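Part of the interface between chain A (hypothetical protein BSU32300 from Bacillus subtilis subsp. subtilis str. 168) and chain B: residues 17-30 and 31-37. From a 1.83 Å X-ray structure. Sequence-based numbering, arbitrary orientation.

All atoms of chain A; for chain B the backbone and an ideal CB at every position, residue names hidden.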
# COMPACT_ATOMS: atom_id res chain seq x y z
N GLU A 17 7.04 10.42 -11.79
CA GLU A 17 6.68 10.91 -13.11
C GLU A 17 6.19 9.78 -14.03
O GLU A 17 5.21 9.95 -14.78
CB GLU A 17 7.86 11.69 -13.70
CG GLU A 17 7.98 13.09 -13.06
CD GLU A 17 9.18 13.90 -13.58
OE1 GLU A 17 10.25 13.30 -13.78
OE2 GLU A 17 9.03 15.13 -13.73
N HIS A 18 6.84 8.63 -13.96
CA HIS A 18 6.38 7.47 -14.72
C HIS A 18 4.94 7.09 -14.35
O HIS A 18 4.10 6.87 -15.23
CB HIS A 18 7.33 6.27 -14.55
CG HIS A 18 6.99 5.11 -15.43
ND1 HIS A 18 7.08 5.16 -16.81
CD2 HIS A 18 6.52 3.87 -15.14
CE1 HIS A 18 6.70 4.00 -17.32
NE2 HIS A 18 6.36 3.20 -16.32
N GLN A 19 4.63 7.04 -13.05
CA GLN A 19 3.27 6.65 -12.62
C GLN A 19 2.25 7.71 -13.07
O GLN A 19 1.13 7.36 -13.50
CB GLN A 19 3.16 6.43 -11.11
CG GLN A 19 4.23 5.54 -10.41
CD GLN A 19 4.74 4.36 -11.23
OE1 GLN A 19 5.94 4.23 -11.46
NE2 GLN A 19 3.85 3.50 -11.64
N LEU A 20 2.62 8.99 -12.97
CA LEU A 20 1.75 10.07 -13.45
C LEU A 20 1.49 9.94 -14.96
O LEU A 20 0.35 10.09 -15.41
CB LEU A 20 2.32 11.44 -13.11
CG LEU A 20 1.42 12.68 -13.17
CD1 LEU A 20 0.15 12.47 -12.36
CD2 LEU A 20 2.22 13.83 -12.58
N ALA A 21 2.55 9.65 -15.72
CA ALA A 21 2.42 9.41 -17.18
C ALA A 21 1.44 8.28 -17.46
O ALA A 21 0.62 8.37 -18.38
CB ALA A 21 3.76 9.11 -17.79
N LEU A 22 1.49 7.23 -16.65
CA LEU A 22 0.60 6.08 -16.81
C LEU A 22 -0.83 6.49 -16.49
O LEU A 22 -1.76 6.08 -17.20
CB LEU A 22 1.06 4.91 -15.93
CG LEU A 22 2.36 4.24 -16.37
CD1 LEU A 22 2.76 3.12 -15.41
CD2 LEU A 22 2.24 3.69 -17.80
N PHE A 23 -1.00 7.33 -15.47
CA PHE A 23 -2.32 7.86 -15.13
C PHE A 23 -2.88 8.63 -16.31
O PHE A 23 -4.06 8.54 -16.63
CB PHE A 23 -2.28 8.76 -13.89
CG PHE A 23 -3.60 9.43 -13.61
CD1 PHE A 23 -4.64 8.71 -13.03
CD2 PHE A 23 -3.81 10.76 -13.95
CE1 PHE A 23 -5.88 9.31 -12.78
CE2 PHE A 23 -5.05 11.38 -13.70
CZ PHE A 23 -6.08 10.65 -13.11
N ASP A 24 -2.02 9.38 -16.98
CA ASP A 24 -2.48 10.23 -18.07
C ASP A 24 -2.70 9.43 -19.37
O ASP A 24 -3.03 10.02 -20.39
CB ASP A 24 -1.51 11.40 -18.26
CG ASP A 24 -2.11 12.53 -19.06
OD1 ASP A 24 -3.16 13.08 -18.66
OD2 ASP A 24 -1.51 12.87 -20.10
N SER A 25 -2.56 8.10 -19.30
CA SER A 25 -2.64 7.20 -20.46
C SER A 25 -4.07 6.75 -20.81
O SER A 25 -5.00 6.91 -20.01
CB SER A 25 -1.78 5.95 -20.22
OG SER A 25 -2.45 4.98 -19.40
N GLN A 26 -4.22 6.16 -22.00
CA GLN A 26 -5.54 5.71 -22.48
C GLN A 26 -5.91 4.30 -21.98
O GLN A 26 -5.82 3.32 -22.73
CB GLN A 26 -5.62 5.79 -24.02
CG GLN A 26 -4.51 6.63 -24.67
CD GLN A 26 -5.02 7.64 -25.69
OE1 GLN A 26 -5.60 8.66 -25.33
NE2 GLN A 26 -4.76 7.36 -26.97
N THR A 27 -6.31 4.22 -20.71
CA THR A 27 -6.80 3.01 -20.02
C THR A 27 -8.28 3.38 -19.82
O THR A 27 -8.55 4.49 -19.38
CB THR A 27 -6.00 2.81 -18.73
OG1 THR A 27 -4.60 2.83 -19.06
CG2 THR A 27 -6.31 1.50 -18.08
N ASP A 28 -9.28 2.50 -20.08
CA ASP A 28 -10.01 1.68 -19.04
C ASP A 28 -9.71 1.51 -17.54
O ASP A 28 -9.42 0.40 -17.07
CB ASP A 28 -10.68 0.41 -19.62
CG ASP A 28 -12.14 0.27 -19.17
OD1 ASP A 28 -12.67 1.22 -18.53
OD2 ASP A 28 -12.79 -0.77 -19.46
N TRP A 29 -9.95 2.58 -16.80
CA TRP A 29 -9.87 2.55 -15.34
C TRP A 29 -11.09 1.86 -14.72
O TRP A 29 -11.18 1.72 -13.51
CB TRP A 29 -9.72 3.96 -14.79
CG TRP A 29 -8.53 4.67 -15.34
CD1 TRP A 29 -8.55 5.78 -16.12
CD2 TRP A 29 -7.16 4.30 -15.19
NE1 TRP A 29 -7.26 6.14 -16.45
CE2 TRP A 29 -6.39 5.25 -15.88
CE3 TRP A 29 -6.50 3.26 -14.52
CZ2 TRP A 29 -4.99 5.20 -15.93
CZ3 TRP A 29 -5.11 3.20 -14.57
CH2 TRP A 29 -4.37 4.16 -15.27
N GLN A 30 -12.00 1.42 -15.57
CA GLN A 30 -13.25 0.87 -15.07
C GLN A 30 -13.60 -0.62 -15.16
O GLN A 30 -14.42 -1.03 -14.32
CB GLN A 30 -14.45 1.61 -15.72
CG GLN A 30 -14.46 3.13 -15.63
CD GLN A 30 -15.84 3.70 -15.33
OE1 GLN A 30 -16.38 4.50 -16.11
NE2 GLN A 30 -16.41 3.30 -14.20
N UNK B 31 2.08 -6.06 -18.62
CA UNK B 31 1.83 -4.74 -19.20
C UNK B 31 2.02 -3.68 -18.11
O UNK B 31 2.02 -4.00 -16.92
CB UNK B 31 0.43 -4.66 -19.80
N UNK B 32 2.18 -2.42 -18.51
CA UNK B 32 2.38 -1.35 -17.51
C UNK B 32 1.20 -1.27 -16.52
O UNK B 32 1.41 -1.19 -15.30
CB UNK B 32 2.56 -0.00 -18.21
N UNK B 33 -0.01 -1.34 -17.04
CA UNK B 33 -1.22 -1.37 -16.20
C UNK B 33 -1.32 -2.70 -15.43
O UNK B 33 -1.63 -2.71 -14.25
CB UNK B 33 -2.47 -1.17 -17.06
N UNK B 34 -1.03 -3.81 -16.10
CA UNK B 34 -1.12 -5.13 -15.46
C UNK B 34 -0.19 -5.23 -14.26
O UNK B 34 -0.58 -5.74 -13.22
CB UNK B 34 -0.79 -6.23 -16.47
N UNK B 35 1.02 -4.72 -14.42
CA UNK B 35 2.04 -4.74 -13.36
C UNK B 35 1.52 -4.03 -12.12
O UNK B 35 1.68 -4.52 -11.01
CB UNK B 35 3.34 -4.09 -13.84
N UNK B 36 0.86 -2.89 -12.34
CA UNK B 36 0.35 -2.09 -11.22
C UNK B 36 -0.80 -2.82 -10.53
O UNK B 36 -0.89 -2.81 -9.31
CB UNK B 36 -0.11 -0.71 -11.70
N UNK B 37 -1.67 -3.42 -11.34
CA UNK B 37 -2.83 -4.15 -10.82
C UNK B 37 -2.35 -5.31 -9.94
O UNK B 37 -2.87 -5.51 -8.85
CB UNK B 37 -3.71 -4.67 -11.96

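Position 31 precedes the helical run: its phi/psi of -67/163° is extended, whereas the positions after it keep phi between -69° and -58° and psi between -46° and -42°. Its ideal CB has no atom of chain A within 5.5 Å, so the backbone sets the preference. At an N-cap, Ser, Thr, Asp or Asn would suit, since each can accept from an unpaired amide of the first turn. The residue is Ser B31, chi1 p, whose OG accepts from the backbone N of position 34 at 2.8 Å (angle 147°).

Position 32 points its CA-to-CB bond toward chain A. The ideal CB lies 3.7 Å from Leu A22 CD2 and 5.3 Å from His A18 NE2, so the site offers an apolar flank with an imidazole nitrogen beyond it. A Leu or Met could cover the leucine; Glu or Gln could do so with its methylenes and also reach the ring. The residue is Glu B32. His A18 NE2 donates to Glu B32 OE1 at 2.7 Å and 157°, and the oxygen sits at the ring edge, near its plane, where an imidazole N-H points. Glu B32 OE1 also lies 3.5 Å from Leu A22 CD1. Chi2, at -102°, lies between wells.

Position 33 also points toward chain A, its ideal CB 4.8 Å from Thr A27 CG2. Beyond it lie the Thr A27 side chain, the Trp A29 indole and Ser A25 OG. Ser A25 OG donates to Leu A22 O (2.6 Å) and accepts from Thr A27 OG1 (3.1 Å), so hydrogen bonds within chain A already engage both hydroxyls. A medium aliphatic residue, Ile, Leu, Val or Met, suits this setting. Ile B33, m at both chi angles, brings CD1 to 3.7 Å from Trp A29 CH2, while CG1 lies 3.6 Å from Thr A27 OG1.

Position 34 has no chain A atom within 5.5 Å of its ideal CB, and its -60/-43° is ordinary helix, so the visible evidence admits many residues. It is Gly B34, which supplies the N-H of the capping bond.

Position 35 points toward chain A but its ideal CB finds nothing within 5.5 Å; a polar or charged residue is reasonable. Glu B35 comes no nearer than 6.2 Å, from its OE1 to His A18 NE2, and makes no contact with the chain A stretch.

Position 36 points toward chain A across a gap that a long side chain could bridge to Leu A22 and Gln A19; Leu, Met or Ile would fit. Leu B36 (m, t) places CD1 3.8 Å from Leu A22 CD1, an apolar contact.

Position 37 is out of reach, leaving most helix-tolerant residues possible; it is Ala B37.

Chain B, residues 31-37: SEIGELA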
# COMPACT_ATOMS: atom_id res chain seq x y z
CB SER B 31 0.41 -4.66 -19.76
OG SER B 31 -0.55 -4.64 -18.71
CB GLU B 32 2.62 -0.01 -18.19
CG GLU B 32 3.93 0.04 -18.98
CD GLU B 32 5.05 0.77 -18.27
OE1 GLU B 32 5.02 0.93 -17.02
OE2 GLU B 32 5.99 1.19 -18.99
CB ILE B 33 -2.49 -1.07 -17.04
CG1 ILE B 33 -2.37 0.33 -17.67
CG2 ILE B 33 -3.79 -1.27 -16.24
CD1 ILE B 33 -2.15 1.51 -16.67
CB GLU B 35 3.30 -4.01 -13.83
CG GLU B 35 4.24 -4.85 -14.66
CD GLU B 35 5.47 -4.05 -15.08
OE1 GLU B 35 5.46 -2.81 -14.92
OE2 GLU B 35 6.44 -4.68 -15.57
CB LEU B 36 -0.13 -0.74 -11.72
CG LEU B 36 0.97 0.26 -12.09
CD1 LEU B 36 0.37 1.27 -13.04
CD2 LEU B 36 1.57 0.92 -10.85
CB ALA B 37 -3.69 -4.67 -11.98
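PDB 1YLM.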